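Local coordinates for serine protease MT3772 (Mycobacterium tuberculosis, PDB 3K6Y), which is a membrane-associated serine protease of the S1C family, probably required for the bacterium's resistance to acid and oxidative stress, at residues 64-69 with 222-227; 94-99 with 106-111. All blocks are in the same frame, centred on the assembly; numbering follows the deposited sequence.

Contact 1: residues 64-69 with 222-227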
loop_
_atom_site.group_PDB
_atom_site.type_symbol
_atom_site.label_atom_id
_atom_site.label_comp_id
_atom_site.label_asym_id
_atom_site.label_seq_id
_atom_site.Cartn_x
_atom_site.Cartn_y
_atom_site.Cartn_z
ATOM N N VAL A 64 -15.727 -7.811 -16.057
ATOM C CA VAL A 64 -15.457 -6.767 -17.031
ATOM C C VAL A 64 -16.428 -5.605 -16.822
ATOM O O VAL A 64 -17.653 -5.784 -16.838
ATOM C CB VAL A 64 -15.555 -7.312 -18.457
ATOM C CG1 VAL A 64 -15.182 -6.232 -19.452
ATOM C CG2 VAL A 64 -14.657 -8.527 -18.635
ATOM N N ILE A 65 -15.874 -4.407 -16.620
ATOM C CA ILE A 65 -16.699 -3.205 -16.429
ATOM C C ILE A 65 -16.721 -2.282 -17.646
ATOM O O ILE A 65 -17.594 -1.426 -17.753
ATOM C CB ILE A 65 -16.263 -2.415 -15.181
ATOM C CG1 ILE A 65 -14.746 -2.142 -15.164
ATOM C CG2 ILE A 65 -16.741 -3.138 -13.924
ATOM C CD1 ILE A 65 -14.302 -1.101 -14.146
ATOM N N SER A 66 -15.759 -2.449 -18.539
ATOM C CA SER A 66 -15.669 -1.656 -19.767
ATOM C C SER A 66 -14.630 -2.437 -20.594
ATOM O O SER A 66 -13.856 -3.212 -20.039
ATOM C CB SER A 66 -15.204 -0.246 -19.424
ATOM O OG SER A 66 -15.377 0.650 -20.513
ATOM N N PRO A 67 -14.576 -2.246 -21.925
ATOM C CA PRO A 67 -13.552 -3.024 -22.655
ATOM C C PRO A 67 -12.145 -2.907 -22.044
ATOM O O PRO A 67 -11.704 -1.792 -21.706
ATOM C CB PRO A 67 -13.634 -2.447 -24.077
ATOM C CG PRO A 67 -15.117 -2.064 -24.181
ATOM C CD PRO A 67 -15.457 -1.472 -22.823
ATOM N N ASP A 68 -11.482 -4.046 -21.853
ATOM C CA ASP A 68 -10.120 -4.040 -21.322
ATOM C C ASP A 68 -10.007 -3.490 -19.903
ATOM O O ASP A 68 -8.909 -3.100 -19.479
ATOM C CB ASP A 68 -9.139 -3.364 -22.269
ATOM C CG ASP A 68 -8.975 -4.098 -23.575
ATOM O OD1 ASP A 68 -9.594 -5.153 -23.783
ATOM O OD2 ASP A 68 -8.156 -3.607 -24.379
ATOM N N ARG A 69 -11.109 -3.520 -19.141
ATOM C CA ARG A 69 -11.099 -3.063 -17.744
ATOM C C ARG A 69 -11.879 -4.035 -16.881
ATOM O O ARG A 69 -13.020 -4.382 -17.187
ATOM C CB ARG A 69 -11.713 -1.659 -17.608
ATOM C CG ARG A 69 -10.914 -0.521 -18.239
ATOM C CD ARG A 69 -9.656 -0.279 -17.419
ATOM N NE ARG A 69 -8.825 0.840 -17.866
ATOM C CZ ARG A 69 -7.897 0.749 -18.810
ATOM N NH1 ARG A 69 -7.759 -0.380 -19.507
ATOM N NH2 ARG A 69 -7.138 1.805 -19.071
ATOM N N ALA A 222 -14.273 6.833 -11.678
ATOM C CA ALA A 222 -13.585 8.061 -12.064
ATOM C C ALA A 222 -12.138 7.883 -12.453
ATOM O O ALA A 222 -11.589 8.736 -13.145
ATOM C CB ALA A 222 -13.710 9.138 -10.991
ATOM N N LYS A 223 -11.521 6.766 -12.030
ATOM C CA LYS A 223 -10.132 6.492 -12.350
ATOM C C LYS A 223 -10.012 5.435 -13.418
ATOM O O LYS A 223 -8.924 4.958 -13.648
ATOM C CB LYS A 223 -9.336 6.057 -11.112
ATOM C CG LYS A 223 -7.822 6.175 -11.287
ATOM C CD LYS A 223 -7.094 6.306 -9.953
ATOM C CE LYS A 223 -5.587 6.245 -10.171
ATOM N NZ LYS A 223 -4.844 6.461 -8.880
ATOM N N ILE A 224 -11.107 5.101 -14.120
ATOM C CA ILE A 224 -11.041 3.994 -15.088
ATOM C C ILE A 224 -10.106 4.308 -16.262
ATOM O O ILE A 224 -9.596 3.407 -16.912
ATOM C CB ILE A 224 -12.435 3.591 -15.591
ATOM C CG1 ILE A 224 -12.403 2.201 -16.227
ATOM C CG2 ILE A 224 -13.034 4.663 -16.546
ATOM C CD1 ILE A 224 -13.807 1.686 -16.582
ATOM N N GLY A 225 -9.848 5.584 -16.518
ATOM C CA GLY A 225 -8.981 5.976 -17.609
ATOM C C GLY A 225 -7.511 5.906 -17.280
ATOM O O GLY A 225 -6.685 6.189 -18.132
ATOM N N ALA A 226 -7.178 5.527 -16.046
ATOM C CA ALA A 226 -5.784 5.366 -15.672
ATOM C C ALA A 226 -5.106 4.246 -16.456
ATOM O O ALA A 226 -5.722 3.249 -16.859
ATOM C CB ALA A 226 -5.682 5.102 -14.206
ATOM N N THR A 227 -3.819 4.448 -16.685
ATOM C CA THR A 227 -3.028 3.513 -17.441
ATOM C C THR A 227 -1.753 3.063 -16.722
ATOM O O THR A 227 -1.246 1.988 -16.998
ATOM C CB THR A 227 -2.610 4.114 -18.802
ATOM O OG1 THR A 227 -2.017 5.398 -18.596
ATOM C CG2 THR A 227 -3.815 4.267 -19.739
#

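Contact 2: residues 94-99 with 106-111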
loop_
_atom_site.group_PDB
_atom_site.type_symbol
_atom_site.label_atom_id
_atom_site.label_comp_id
_atom_site.label_asym_id
_atom_site.label_seq_id
_atom_site.Cartn_x
_atom_site.Cartn_y
_atom_site.Cartn_z
ATOM N N ALA A 94 -2.253 -8.256 -16.724
ATOM C CA ALA A 94 -3.041 -7.167 -16.167
ATOM C C ALA A 94 -2.127 -6.193 -15.446
ATOM O O ALA A 94 -1.052 -6.557 -14.942
ATOM C CB ALA A 94 -4.078 -7.699 -15.246
ATOM N N THR A 95 -2.574 -4.946 -15.382
ATOM C CA THR A 95 -1.915 -3.879 -14.626
ATOM C C THR A 95 -2.931 -3.339 -13.626
ATOM O O THR A 95 -4.073 -3.077 -13.994
ATOM C CB THR A 95 -1.462 -2.720 -15.596
ATOM O OG1 THR A 95 -0.531 -3.274 -16.534
ATOM C CG2 THR A 95 -0.766 -1.619 -14.825
ATOM N N VAL A 96 -2.513 -3.129 -12.382
ATOM C CA VAL A 96 -3.402 -2.521 -11.394
ATOM C C VAL A 96 -3.325 -0.993 -11.600
ATOM O O VAL A 96 -2.296 -0.378 -11.320
ATOM C CB VAL A 96 -2.974 -2.883 -9.959
ATOM C CG1 VAL A 96 -3.934 -2.268 -8.977
ATOM C CG2 VAL A 96 -2.913 -4.407 -9.772
ATOM N N VAL A 97 -4.401 -0.385 -12.098
ATOM C CA VAL A 97 -4.387 1.043 -12.393
ATOM C C VAL A 97 -5.173 1.882 -11.410
ATOM O O VAL A 97 -5.035 3.109 -11.392
ATOM C CB VAL A 97 -4.836 1.353 -13.857
ATOM C CG1 VAL A 97 -3.895 0.677 -14.834
ATOM C CG2 VAL A 97 -6.284 0.942 -14.109
ATOM N N SER A 98 -5.978 1.232 -10.571
ATOM C CA SER A 98 -6.650 1.908 -9.462
ATOM C C SER A 98 -6.727 0.899 -8.331
ATOM O O SER A 98 -6.987 -0.278 -8.554
ATOM C CB SER A 98 -8.038 2.397 -9.878
ATOM O OG SER A 98 -8.723 3.006 -8.809
ATOM N N TYR A 99 -6.490 1.376 -7.119
ATOM C CA TYR A 99 -6.407 0.514 -5.956
ATOM C C TYR A 99 -6.860 1.341 -4.764
ATOM O O TYR A 99 -6.227 2.350 -4.426
ATOM C CB TYR A 99 -4.974 -0.009 -5.783
ATOM C CG TYR A 99 -4.792 -0.922 -4.592
ATOM C CD1 TYR A 99 -4.997 -2.297 -4.689
ATOM C CD2 TYR A 99 -4.394 -0.403 -3.366
ATOM C CE1 TYR A 99 -4.818 -3.121 -3.588
ATOM C CE2 TYR A 99 -4.225 -1.222 -2.265
ATOM C CZ TYR A 99 -4.446 -2.568 -2.384
ATOM O OH TYR A 99 -4.277 -3.370 -1.288
ATOM N N ALA A 106 -10.265 -2.652 -6.706
ATOM C CA ALA A 106 -9.177 -2.409 -7.644
ATOM C C ALA A 106 -9.733 -2.469 -9.050
ATOM O O ALA A 106 -10.678 -3.228 -9.330
ATOM C CB ALA A 106 -8.037 -3.439 -7.469
ATOM N N ILE A 107 -9.137 -1.678 -9.942
ATOM C CA ILE A 107 -9.451 -1.779 -11.367
ATOM C C ILE A 107 -8.176 -2.183 -12.079
ATOM O O ILE A 107 -7.092 -1.617 -11.826
ATOM C CB ILE A 107 -10.005 -0.447 -11.945
ATOM C CG1 ILE A 107 -11.336 -0.104 -11.254
ATOM C CG2 ILE A 107 -10.191 -0.556 -13.473
ATOM C CD1 ILE A 107 -11.942 1.259 -11.647
ATOM N N LEU A 108 -8.334 -3.186 -12.947
ATOM C CA LEU A 108 -7.235 -3.716 -13.732
ATOM C C LEU A 108 -7.380 -3.315 -15.171
ATOM O O LEU A 108 -8.471 -3.417 -15.748
ATOM C CB LEU A 108 -7.243 -5.253 -13.661
ATOM C CG LEU A 108 -7.317 -5.848 -12.264
ATOM C CD1 LEU A 108 -7.351 -7.352 -12.351
ATOM C CD2 LEU A 108 -6.167 -5.432 -11.370
ATOM N N ALA A 109 -6.257 -2.894 -15.759
ATOM C CA ALA A 109 -6.168 -2.713 -17.212
ATOM C C ALA A 109 -5.708 -4.025 -17.825
ATOM O O ALA A 109 -4.677 -4.587 -17.419
ATOM C CB ALA A 109 -5.191 -1.587 -17.562
ATOM N N VAL A 110 -6.477 -4.537 -18.782
ATOM C CA VAL A 110 -6.245 -5.882 -19.333
ATOM C C VAL A 110 -6.352 -5.795 -20.850
ATOM O O VAL A 110 -7.424 -5.976 -21.430
ATOM C CB VAL A 110 -7.270 -6.898 -18.796
ATOM C CG1 VAL A 110 -6.851 -8.324 -19.164
ATOM C CG2 VAL A 110 -7.425 -6.768 -17.260
ATOM N N PRO A 111 -5.248 -5.437 -21.507
ATOM C CA PRO A 111 -5.277 -5.289 -22.964
ATOM C C PRO A 111 -5.760 -6.521 -23.701
ATOM O O PRO A 111 -5.385 -7.649 -23.355
ATOM C CB PRO A 111 -3.806 -5.009 -23.320
ATOM C CG PRO A 111 -3.250 -4.379 -22.105
ATOM C CD PRO A 111 -3.957 -5.015 -20.943
HETATM O O HOH W 1 -1.939 -3.794 -18.609
#

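Contact 1: residues 64-69 with 222-227
Arg69 reaches over to the 222-227 loop and hydrogen-bonds it through NE. Arg69 NE donates to Ile224 O at 2.8 Å with an N-H...O angle of 165°, close to the guanidinium plane and nearly in line with the carbonyl bond. On the same group, Arg69 NH1 donates back to Asp68 O at 3.0 Å, lying well above that carbonyl's plane, while Arg69 NH2 sits 3.0 Å from Ala226 O. The group's rotation is thus fixed between its own turn and the partner loop. The turn is a type II beta turn from Ser66 to Arg69, joining strands 56-66 and 69-72 of the first barrel of this trypsin-like protease; the loop, which follows helix 214-218, makes a type I turn from Lys223 to Ala226 against it. Apolar packing gathers around Ile224. Ile224 CG1 lies anti to the backbone N (chi1 -162°), and Ile224 CD1, the tip beyond it, meets Ser66 CB and Ile65 CD1, each at 3.7 Å. Arg69 CG rests 3.7 Å from Ile224 CG1; the arginine chain then bends at chi2 (-71°), which places CD beside Ile224 O.

Contact 2: residues 94-99 with 106-111
Val97 and Ser98 both face Ile107, and this extra residue makes a classic beta bulge in the antiparallel pairing of strands 90-100 and 105-109. Ile107 O accepts from Val97 N at 3.0 Å and, weakly, from Ser98 N at 3.3 Å, so one carbonyl holds both residues of the bulge; Ile107 N bonds to Ser98 O on one side of it, and Thr95 and Ala109 form a hydrogen-bonded pair on the other. At the bulge, Val97 lies against strand 105-109 with both its methyls: Val97 CG1, anti to its carbonyl carbon (chi1 -61°), meets the small methyl Ala109 CB at 3.8 Å, while Val97 CG2 lies 3.5 Å from Ile107 O. Ser98 CB packs on Ile107 CB at 4.0 Å. On the other face, Val96 CG2 abuts Leu108 CD2 at 3.8 Å, their side chains crossing at a slant. That leucine methyl also rests against Val96 CA, and Val83 of strand 82-87 touches both side chains. Ala94 CB rests against both Leu108 CB and Val110 CG2, and Ala106 CB lies obliquely to the Tyr99 ring, whose OH hydrogen-bonds Tyr161. Water 1 links Thr95 OG1, 2.6 Å away, to Ala109 O. This is a bulged beta hairpin of the first six-stranded barrel in the double-barrel chymotrypsin fold, its connecting loop bearing Asp104, the predicted triad aspartate.

Overall arrangement
Contacts 1 and 2 lie side by side on the first barrel, their centres about 7 Å apart. Strand 69-72 pairs with strand 105-109, and just beyond that pairing Asp68 O and Val110 N, 2.9 Å apart, probably hydrogen-bond. Arg69 bridges the two: while engaged with the 222-227 loop, it also packs on strand 105-109, with Arg69 NH1 3.4 Å from Ala109 CB. The loop also touches the bulge itself, Lys223 CE and Ala226 CB packing on Val97 O. Contact 1 is a surface contact away from the predicted catalytic residues, whereas contact 2 is buried and extends towards them: the Tyr99 side chain is about 6 Å from that of His75 and about 7 Å from that of Asp104.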